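Local structure of crustacyanin-C1 subunit (1I4U) at residues W35-N43 with T162-G170. The protein binds the carotenoid astaxanthin as a lipocalin subunit of crustacyanin, the complex that gives the lobster carapace its blue colour. Sequence-based numbering, arbitrary orientation.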
loop_
_atom_site.group_PDB
_atom_site.type_symbol
_atom_site.label_atom_id
_atom_site.label_comp_id
_atom_site.label_asym_id
_atom_site.label_seq_id
_atom_site.Cartn_x
_atom_site.Cartn_y
_atom_site.Cartn_z
ATOM N N TRP A 35 -12.145 18.410 4.908
ATOM C CA TRP A 35 -11.953 18.513 3.465
ATOM C C TRP A 35 -12.939 17.593 2.733
ATOM O O TRP A 35 -13.066 16.419 3.101
ATOM C CB TRP A 35 -10.569 18.058 3.077
ATOM C CG TRP A 35 -9.395 18.928 3.405
ATOM C CD1 TRP A 35 -8.539 18.732 4.448
ATOM C CD2 TRP A 35 -8.935 20.073 2.715
ATOM N NE1 TRP A 35 -7.565 19.707 4.438
ATOM C CE2 TRP A 35 -7.786 20.550 3.383
ATOM C CE3 TRP A 35 -9.405 20.748 1.586
ATOM C CZ2 TRP A 35 -7.062 21.684 2.971
ATOM C CZ3 TRP A 35 -8.718 21.853 1.162
ATOM C CH2 TRP A 35 -7.574 22.308 1.856
ATOM N N TYR A 36 -13.594 18.085 1.725
ATOM C CA TYR A 36 -14.494 17.300 0.904
ATOM C C TYR A 36 -13.768 16.871 -0.358
ATOM O O TYR A 36 -12.998 17.618 -0.946
ATOM C CB TYR A 36 -15.714 18.152 0.510
ATOM C CG TYR A 36 -16.490 18.645 1.714
ATOM C CD1 TYR A 36 -16.165 19.829 2.336
ATOM C CD2 TYR A 36 -17.549 17.902 2.256
ATOM C CE1 TYR A 36 -16.865 20.285 3.444
ATOM C CE2 TYR A 36 -18.233 18.345 3.367
ATOM C CZ TYR A 36 -17.888 19.548 3.971
ATOM O OH TYR A 36 -18.569 19.990 5.058
ATOM N N GLN A 37 -14.008 15.645 -0.815
ATOM C CA GLN A 37 -13.391 15.186 -2.060
ATOM C C GLN A 37 -14.221 15.692 -3.215
ATOM O O GLN A 37 -15.329 15.193 -3.435
ATOM C CB GLN A 37 -13.339 13.664 -2.075
ATOM C CG GLN A 37 -12.674 13.088 -3.351
ATOM C CD GLN A 37 -12.792 11.588 -3.268
ATOM O OE1 GLN A 37 -12.042 10.826 -2.655
ATOM N NE2 GLN A 37 -13.770 10.915 -3.773
ATOM N N PHE A 38 -13.678 16.660 -3.960
ATOM C CA PHE A 38 -14.396 17.249 -5.079
ATOM C C PHE A 38 -14.400 16.339 -6.299
ATOM O O PHE A 38 -15.415 16.239 -6.981
ATOM C CB PHE A 38 -13.771 18.597 -5.417
ATOM C CG PHE A 38 -14.385 19.294 -6.600
ATOM C CD1 PHE A 38 -15.628 19.902 -6.493
ATOM C CD2 PHE A 38 -13.726 19.283 -7.809
ATOM C CE1 PHE A 38 -16.212 20.500 -7.583
ATOM C CE2 PHE A 38 -14.287 19.917 -8.889
ATOM C CZ PHE A 38 -15.537 20.524 -8.798
ATOM N N ALA A 39 -13.242 15.735 -6.578
ATOM C CA ALA A 39 -13.099 14.877 -7.765
ATOM C C ALA A 39 -11.879 13.975 -7.544
ATOM O O ALA A 39 -10.993 14.306 -6.747
ATOM C CB ALA A 39 -12.919 15.631 -9.073
ATOM N N LEU A 40 -11.841 12.866 -8.254
ATOM C CA LEU A 40 -10.712 11.938 -8.193
ATOM C C LEU A 40 -10.621 11.159 -9.504
ATOM O O LEU A 40 -11.622 11.000 -10.195
ATOM C CB LEU A 40 -10.786 10.989 -6.990
ATOM C CG LEU A 40 -11.643 9.761 -7.109
ATOM C CD1 LEU A 40 -11.421 8.875 -5.879
ATOM C CD2 LEU A 40 -13.122 10.093 -7.242
ATOM N N THR A 41 -9.388 10.692 -9.796
ATOM C CA THR A 41 -9.200 9.784 -10.910
ATOM C C THR A 41 -9.484 8.360 -10.440
ATOM O O THR A 41 -9.383 8.071 -9.250
ATOM C CB THR A 41 -7.776 9.908 -11.519
ATOM O OG1 THR A 41 -6.772 9.548 -10.555
ATOM C CG2 THR A 41 -7.476 11.332 -11.957
ATOM N N ASN A 42 -9.891 7.495 -11.358
ATOM C CA ASN A 42 -10.350 6.132 -11.079
ATOM C C ASN A 42 -9.517 5.435 -10.030
ATOM O O ASN A 42 -8.317 5.273 -10.183
ATOM C CB ASN A 42 -10.282 5.397 -12.402
ATOM C CG ASN A 42 -10.914 4.046 -12.406
ATOM O OD1 ASN A 42 -11.574 3.602 -11.459
ATOM N ND2 ASN A 42 -10.699 3.384 -13.533
ATOM N N ASN A 43 -10.149 5.067 -8.929
ATOM C CA ASN A 43 -9.434 4.575 -7.744
ATOM C C ASN A 43 -10.179 3.353 -7.266
ATOM O O ASN A 43 -11.302 3.459 -6.815
ATOM C CB ASN A 43 -9.354 5.726 -6.736
ATOM C CG ASN A 43 -8.544 5.326 -5.524
ATOM O OD1 ASN A 43 -8.601 4.177 -5.073
ATOM N ND2 ASN A 43 -7.755 6.269 -5.046
ATOM N N THR A 162 -8.213 14.648 -17.984
ATOM C CA THR A 162 -9.505 14.099 -18.389
ATOM C C THR A 162 -9.899 12.845 -17.601
ATOM O O THR A 162 -11.033 12.350 -17.651
ATOM C CB THR A 162 -9.503 13.779 -19.904
ATOM O OG1 THR A 162 -8.633 12.650 -20.153
ATOM C CG2 THR A 162 -9.024 14.983 -20.709
ATOM N N ARG A 163 -8.991 12.284 -16.806
ATOM C CA ARG A 163 -9.232 11.184 -15.922
ATOM C C ARG A 163 -10.062 11.540 -14.687
ATOM O O ARG A 163 -10.613 10.687 -14.022
ATOM C CB ARG A 163 -7.886 10.560 -15.511
ATOM C CG ARG A 163 -7.231 9.768 -16.655
ATOM C CD ARG A 163 -5.792 9.414 -16.332
ATOM N NE ARG A 163 -5.748 8.527 -15.140
ATOM C CZ ARG A 163 -4.660 8.330 -14.412
ATOM N NH1 ARG A 163 -3.496 8.894 -14.674
ATOM N NH2 ARG A 163 -4.771 7.542 -13.365
ATOM N N PHE A 164 -10.196 12.831 -14.378
ATOM C CA PHE A 164 -10.971 13.181 -13.168
ATOM C C PHE A 164 -12.464 12.977 -13.354
ATOM O O PHE A 164 -13.012 13.308 -14.396
ATOM C CB PHE A 164 -10.759 14.650 -12.790
ATOM C CG PHE A 164 -9.480 14.840 -12.024
ATOM C CD1 PHE A 164 -9.438 14.567 -10.670
ATOM C CD2 PHE A 164 -8.326 15.241 -12.651
ATOM C CE1 PHE A 164 -8.283 14.715 -9.947
ATOM C CE2 PHE A 164 -7.153 15.423 -11.941
ATOM C CZ PHE A 164 -7.150 15.115 -10.583
ATOM N N VAL A 165 -13.067 12.484 -12.278
ATOM C CA VAL A 165 -14.523 12.297 -12.177
ATOM C C VAL A 165 -14.998 13.035 -10.943
ATOM O O VAL A 165 -14.411 12.890 -9.851
ATOM C CB VAL A 165 -14.927 10.807 -12.117
ATOM C CG1 VAL A 165 -16.439 10.709 -12.039
ATOM C CG2 VAL A 165 -14.363 10.038 -13.325
ATOM N N LYS A 166 -16.044 13.838 -11.043
ATOM C CA LYS A 166 -16.589 14.588 -9.904
ATOM C C LYS A 166 -17.287 13.647 -8.948
ATOM O O LYS A 166 -17.922 12.674 -9.345
ATOM C CB LYS A 166 -17.580 15.624 -10.423
ATOM C CG LYS A 166 -17.999 16.716 -9.516
ATOM C CD LYS A 166 -18.760 17.833 -10.230
ATOM C CE LYS A 166 -17.697 18.646 -10.959
ATOM N NZ LYS A 166 -18.334 19.840 -11.609
ATOM N N THR A 167 -17.200 13.934 -7.670
ATOM C CA THR A 167 -17.822 13.162 -6.587
ATOM C C THR A 167 -19.093 13.851 -6.170
ATOM O O THR A 167 -19.185 15.079 -6.054
ATOM C CB THR A 167 -16.842 13.142 -5.399
ATOM O OG1 THR A 167 -15.700 12.526 -5.953
ATOM C CG2 THR A 167 -17.409 12.433 -4.163
ATOM N N VAL A 168 -20.116 13.081 -5.914
ATOM C CA VAL A 168 -21.367 13.646 -5.391
ATOM C C VAL A 168 -21.122 14.345 -4.061
ATOM O O VAL A 168 -20.593 13.755 -3.136
ATOM C CB VAL A 168 -22.419 12.553 -5.239
ATOM C CG1 VAL A 168 -23.665 13.118 -4.567
ATOM C CG2 VAL A 168 -22.730 11.893 -6.576
ATOM N N GLN A 169 -21.535 15.603 -3.988
ATOM C CA GLN A 169 -21.479 16.410 -2.784
ATOM C C GLN A 169 -22.697 17.326 -2.759
ATOM O O GLN A 169 -23.434 17.449 -3.751
ATOM C CB GLN A 169 -20.203 17.255 -2.748
ATOM C CG GLN A 169 -18.903 16.472 -2.741
ATOM C CD GLN A 169 -18.606 15.764 -1.453
ATOM O OE1 GLN A 169 -19.355 15.763 -0.473
ATOM N NE2 GLN A 169 -17.430 15.126 -1.405
ATOM N N GLY A 170 -22.912 17.976 -1.627
ATOM C CA GLY A 170 -23.869 19.042 -1.410
ATOM C C GLY A 170 -25.054 18.684 -0.627
ATOM O O GLY A 170 -25.014 17.801 0.247
HETATM O O HOH W 1 -17.841 17.419 -6.447
HETATM O O HOH W 2 -6.457 6.924 -11.024
HETATM O O HOH W 3 -10.328 8.183 -14.127
#
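Leu-40 and Val-165 pair through both backbone bonds, Leu-40 N to Val-165 O (3.0 Å) and Val-165 N to Leu-40 O (2.9 Å), joining the short strand 164-166 antiparallel to the first barrel strand of the lipocalin fold. Just past the strand, Thr-167 N donates almost straight to Phe-38 O (3.0 Å, 173° at the hydrogen), and a water bridges Phe-38 O to Thr-167 O. Farther along the chain, the Gln-169 side chain takes over: its NE2 reaches Gln-37 O at 2.9 Å, in the plane of its own amide but above that of the carbonyl. A long, flexible amide suits this place, since OE1 also bonds to Tyr-175 OH and NE2 to Val-52 O, tying the segment to strand 52-58 as well.

Phe-38 sits in a classic beta bulge, where it and Ala-39 both face Ile-135 of strand 128-137. Lys-166 CE lies 3.6 Å from Phe-38 CZ, approaching the ring obliquely. Ala-39 is small enough for the Val-165 carbonyl and the Phe-164 ring to come close.

At the other end Arg-163 lays its CB against Thr-41 CG2, while its guanidinium forms a salt bridge with Asp-131. Thr-41 serves both polar and apolar neighbours: OG1, held between the backbone N and the carbonyl carbon (chi1 63°), bonds to Ser-133 N, which puts CG2 anti to the carbonyl carbon and over the Phe-164 ring in a CH-pi contact, 3.8 Å from the centroid and 2° off the normal.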